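Local coordinates for acetoin utilization protein (Exiguobacterium sibiricum, PDB 2Q04) that probably transfers an acetyl group from acetyl-CoA, as GNAT-family acetyltransferases do, perhaps in acetoin utilization, at residues T134-H139 with D172-S177. Numbering follows the deposited sequence. Where two conformers were deposited one is given.
With CA (calcium ion), chain G; EDO (1,2-ethanediol), chain J.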
ATOM      1  N   THR A 134      -6.299  -0.224  -3.618  1.00 56.27           N
ATOM      2  CA  THR A 134      -7.126   0.660  -4.417  1.00 57.08           C
ATOM      3  C   THR A 134      -6.435   1.988  -4.583  1.00 57.56           C
ATOM      4  O   THR A 134      -5.866   2.515  -3.630  1.00 58.67           O
ATOM      5  CB  THR A 134      -8.456   0.911  -3.744  1.00 57.98           C
ATOM      6  OG1 THR A 134      -8.230   1.363  -2.400  1.00 60.82           O
ATOM      7  CG2 THR A 134      -9.289  -0.354  -3.717  1.00 58.69           C
ATOM      8  N   GLU A 135      -6.484   2.535  -5.799  1.00 58.00           N
ATOM      9  CA  GLU A 135      -5.858   3.838  -6.103  1.00 56.83           C
ATOM     10  C   GLU A 135      -6.863   4.733  -6.830  1.00 56.67           C
ATOM     11  O   GLU A 135      -7.436   4.332  -7.828  1.00 56.81           O
ATOM     12  CB  GLU A 135      -4.601   3.639  -6.966  1.00 56.83           C
ATOM     13  CG  GLU A 135      -3.384   3.061  -6.193  1.00 57.54           C
ATOM     14  CD  GLU A 135      -2.736   4.081  -5.243  1.00 61.62           C
ATOM     15  OE1 GLU A 135      -2.883   5.292  -5.490  1.00 61.46           O
ATOM     16  OE2 GLU A 135      -2.077   3.664  -4.249  1.00 61.75           O
ATOM     17  N   TYR A 136      -7.078   5.938  -6.296  1.00 55.77           N
ATOM     18  CA  TYR A 136      -8.032   6.878  -6.851  1.00 55.32           C
ATOM     19  C   TYR A 136      -7.332   8.173  -7.256  1.00 55.27           C
ATOM     20  O   TYR A 136      -6.536   8.718  -6.489  1.00 55.23           O
ATOM     21  CB  TYR A 136      -9.100   7.198  -5.824  1.00 56.39           C
ATOM     22  CG  TYR A 136      -9.764   5.988  -5.226  1.00 56.59           C
ATOM     23  CD1 TYR A 136     -10.993   5.537  -5.703  1.00 57.93           C
ATOM     24  CD2 TYR A 136      -9.186   5.310  -4.165  1.00 57.24           C
ATOM     25  CE1 TYR A 136     -11.627   4.430  -5.136  1.00 58.99           C
ATOM     26  CE2 TYR A 136      -9.806   4.193  -3.596  1.00 57.91           C
ATOM     27  CZ  TYR A 136     -11.027   3.766  -4.085  1.00 58.60           C
ATOM     28  OH  TYR A 136     -11.649   2.689  -3.519  1.00 60.44           O
ATOM     29  N   TYR A 137      -7.717   8.723  -8.412  1.00 54.83           N
ATOM     30  CA  TYR A 137      -7.050   9.921  -8.966  1.00 54.66           C
ATOM     31  C   TYR A 137      -7.025  11.098  -7.960  1.00 55.12           C
ATOM     32  O   TYR A 137      -6.117  11.942  -7.999  1.00 54.61           O
ATOM     33  CB  TYR A 137      -7.746  10.381 -10.269  1.00 54.51           C
ATOM     34  CG  TYR A 137      -8.881  11.366 -10.028  1.00 55.32           C
ATOM     35  CD1 TYR A 137      -8.615  12.715  -9.761  1.00 55.90           C
ATOM     36  CD2 TYR A 137     -10.208  10.948 -10.021  1.00 52.73           C
ATOM     37  CE1 TYR A 137      -9.634  13.611  -9.501  1.00 56.17           C
ATOM     38  CE2 TYR A 137     -11.246  11.854  -9.780  1.00 54.50           C
ATOM     39  CZ  TYR A 137     -10.948  13.177  -9.501  1.00 55.40           C
ATOM     40  OH  TYR A 137     -11.963  14.080  -9.238  1.00 56.77           O
ATOM     41  N   TRP A 138      -8.034  11.158  -7.081  1.00 55.65           N
ATOM     42  CA  TRP A 138      -8.209  12.322  -6.174  1.00 55.88           C
ATOM     43  C   TRP A 138      -7.240  12.359  -4.946  1.00 55.13           C
ATOM     44  O   TRP A 138      -7.350  13.247  -4.095  1.00 54.02           O
ATOM     45  CB  TRP A 138      -9.687  12.451  -5.715  1.00 56.69           C
ATOM     46  CG  TRP A 138     -10.293  11.178  -5.135  1.00 57.82           C
ATOM     47  CD1 TRP A 138     -10.041  10.639  -3.913  1.00 60.60           C
ATOM     48  CD2 TRP A 138     -11.297  10.346  -5.741  1.00 57.23           C
ATOM     49  NE1 TRP A 138     -10.790   9.499  -3.732  1.00 61.86           N
ATOM     50  CE2 TRP A 138     -11.583   9.310  -4.837  1.00 62.03           C
ATOM     51  CE3 TRP A 138     -11.958  10.366  -6.969  1.00 60.36           C
ATOM     52  CZ2 TRP A 138     -12.510   8.297  -5.122  1.00 61.73           C
ATOM     53  CZ3 TRP A 138     -12.888   9.352  -7.254  1.00 59.54           C
ATOM     54  CH2 TRP A 138     -13.151   8.345  -6.337  1.00 60.51           C
ATOM     55  N   HIS A 139      -6.315  11.394  -4.883  0.50 54.70           N
ATOM     56  CA  HIS A 139      -5.292  11.368  -3.838  0.50 54.76           C
ATOM     57  C   HIS A 139      -3.880  11.527  -4.436  0.50 54.79           C
ATOM     58  O   HIS A 139      -2.889  11.507  -3.710  0.50 54.99           O
ATOM     59  CB  HIS A 139      -5.371  10.055  -3.040  0.50 54.59           C
ATOM     60  CG  HIS A 139      -6.676   9.854  -2.326  0.50 53.10           C
ATOM     61  ND1 HIS A 139      -7.398   8.684  -2.411  0.50 50.39           N
ATOM     62  CD2 HIS A 139      -7.389  10.678  -1.522  0.50 49.80           C
ATOM     63  CE1 HIS A 139      -8.495   8.793  -1.682  0.50 47.75           C
ATOM     64  NE2 HIS A 139      -8.514   9.994  -1.135  0.50 45.93           N
ATOM     65  N   ASP A 172     -16.870  -2.153  -8.825  1.00 56.48           N
ATOM     66  CA  ASP A 172     -16.973  -1.256  -7.682  1.00 56.57           C
ATOM     67  C   ASP A 172     -17.295   0.152  -8.179  1.00 56.80           C
ATOM     68  O   ASP A 172     -16.560   0.701  -8.991  1.00 57.10           O
ATOM     69  CB  ASP A 172     -15.665  -1.228  -6.897  1.00 56.22           C
ATOM     70  CG  ASP A 172     -15.719  -0.277  -5.705  1.00 56.31           C
ATOM     71  OD1 ASP A 172     -16.612  -0.450  -4.847  1.00 59.61           O
ATOM     72  OD2 ASP A 172     -14.852   0.624  -5.614  1.00 56.36           O
ATOM     73  N   PRO A 173     -18.407   0.737  -7.696  1.00 56.76           N
ATOM     74  CA  PRO A 173     -18.837   2.046  -8.174  1.00 56.74           C
ATOM     75  C   PRO A 173     -17.746   3.131  -8.102  1.00 56.84           C
ATOM     76  O   PRO A 173     -17.545   3.851  -9.061  1.00 56.96           O
ATOM     77  CB  PRO A 173     -19.995   2.393  -7.239  1.00 56.88           C
ATOM     78  CG  PRO A 173     -20.519   1.095  -6.801  1.00 56.81           C
ATOM     79  CD  PRO A 173     -19.343   0.189  -6.699  1.00 56.98           C
ATOM     80  N   GLU A 174     -17.065   3.236  -6.969  1.00 57.26           N
ATOM     81  CA  GLU A 174     -16.056   4.290  -6.780  1.00 58.37           C
ATOM     82  C   GLU A 174     -14.885   4.141  -7.762  1.00 57.60           C
ATOM     83  O   GLU A 174     -14.469   5.110  -8.404  1.00 58.02           O
ATOM     84  CB  GLU A 174     -15.522   4.298  -5.335  1.00 58.77           C
ATOM     85  CG  GLU A 174     -16.448   5.000  -4.314  1.00 62.60           C
ATOM     86  CD  GLU A 174     -15.920   4.911  -2.865  1.00 62.28           C
ATOM     87  OE1 GLU A 174     -14.700   4.718  -2.683  1.00 72.12           O
ATOM     88  OE2 GLU A 174     -16.721   5.058  -1.923  1.00 70.42           O
ATOM     89  N   ILE A 175     -14.349   2.943  -7.862  1.00 57.07           N
ATOM     90  CA  ILE A 175     -13.268   2.687  -8.797  1.00 57.35           C
ATOM     91  C   ILE A 175     -13.735   2.836 -10.240  1.00 57.05           C
ATOM     92  O   ILE A 175     -13.066   3.475 -11.050  1.00 56.72           O
ATOM     93  CB  ILE A 175     -12.675   1.293  -8.589  1.00 58.01           C
ATOM     94  CG1 ILE A 175     -11.826   1.284  -7.324  1.00 58.27           C
ATOM     95  CG2 ILE A 175     -11.822   0.887  -9.798  1.00 59.82           C
ATOM     96  CD1 ILE A 175     -11.381  -0.056  -6.922  1.00 62.37           C
ATOM     97  N   ALA A 176     -14.919   2.298 -10.537  1.00 56.78           N
ATOM     98  CA  ALA A 176     -15.457   2.325 -11.885  1.00 56.30           C
ATOM     99  C   ALA A 176     -15.773   3.743 -12.357  1.00 56.33           C
ATOM    100  O   ALA A 176     -15.883   3.988 -13.559  1.00 56.50           O
ATOM    101  CB  ALA A 176     -16.701   1.461 -11.965  1.00 56.35           C
ATOM    102  N   SER A 177     -15.915   4.675 -11.413  1.00 56.13           N
ATOM    103  CA  SER A 177     -16.366   6.043 -11.733  1.00 56.07           C
ATOM    104  C   SER A 177     -15.400   6.796 -12.668  1.00 56.55           C
ATOM    105  O   SER A 177     -15.765   7.810 -13.261  1.00 56.74           O
ATOM    106  CB  SER A 177     -16.534   6.856 -10.455  1.00 55.51           C
ATOM    107  OG  SER A 177     -15.279   7.298  -9.967  1.00 54.05           O
TER
HETATM  108 CA    CA G 211      -5.211   2.930  -1.311  1.00 48.61          CA
HETATM  109  C1  EDO J 214      -0.135   8.340  -4.606  1.00 80.42           C
HETATM  110  O1  EDO J 214      -0.258   7.154  -5.423  1.00 76.23           O
HETATM  111  C2  EDO J 214      -0.661   8.076  -3.209  1.00 79.86           C
HETATM  112  O2  EDO J 214      -0.965   9.313  -2.569  1.00 81.33           O
HETATM  113  O   HOH W   1      -5.738   0.363  -0.919  1.00 40.53           O
HETATM  114  O   HOH W   2      -3.248   2.034  -2.441  1.00 30.05           O
HETATM  115  O   HOH W   3      -7.266   4.306  -0.174  1.00 39.98           O
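Tyr136 and Ile175 meet at about a right angle, ring atom CE1 of Tyr136 lying 3.8 Å from CG1 of Ile175. Tyr136 CG stands beside its own backbone N (chi1 -52°), and the flat ring gives the short helix 173-176 an apolar corner to pack against. Glu174 approaches the same ring obliquely, Glu174 CB lying 3.9 Å from Tyr136 CE1. Its carboxylate, turned 59° from the ring plane, brings Glu174 OE1 within 3.8 Å of Tyr136 OH. Ile175 CD1 touches Thr134 CG2 at 3.8 Å, methyl to methyl, beside Trp87; this beta-branched strand residue thus offers carbon to the helix while Thr134 O binds calcium at 2.5 Å, together with Gly99 O and waters. Trp138, more exposed, brings CH2 to 4.1 Å from Glu174 O, and Ser177 OG lies at its indole edge. Ser177 OG donates to Glu174 O (2.8 Å) within its own segment. Asp172 suits the N-cap because its short carboxylate lets OD2 accept, from above its plane, the first-turn N-H of Ile175. Asn181 adds a polar link alongside, bonding Tyr137 N and, weakly, Glu174 O. Polar groups thus hold the helical turn internally, whereas direct contact between 134-139 and 172-177 rests mainly on van der Waals packing.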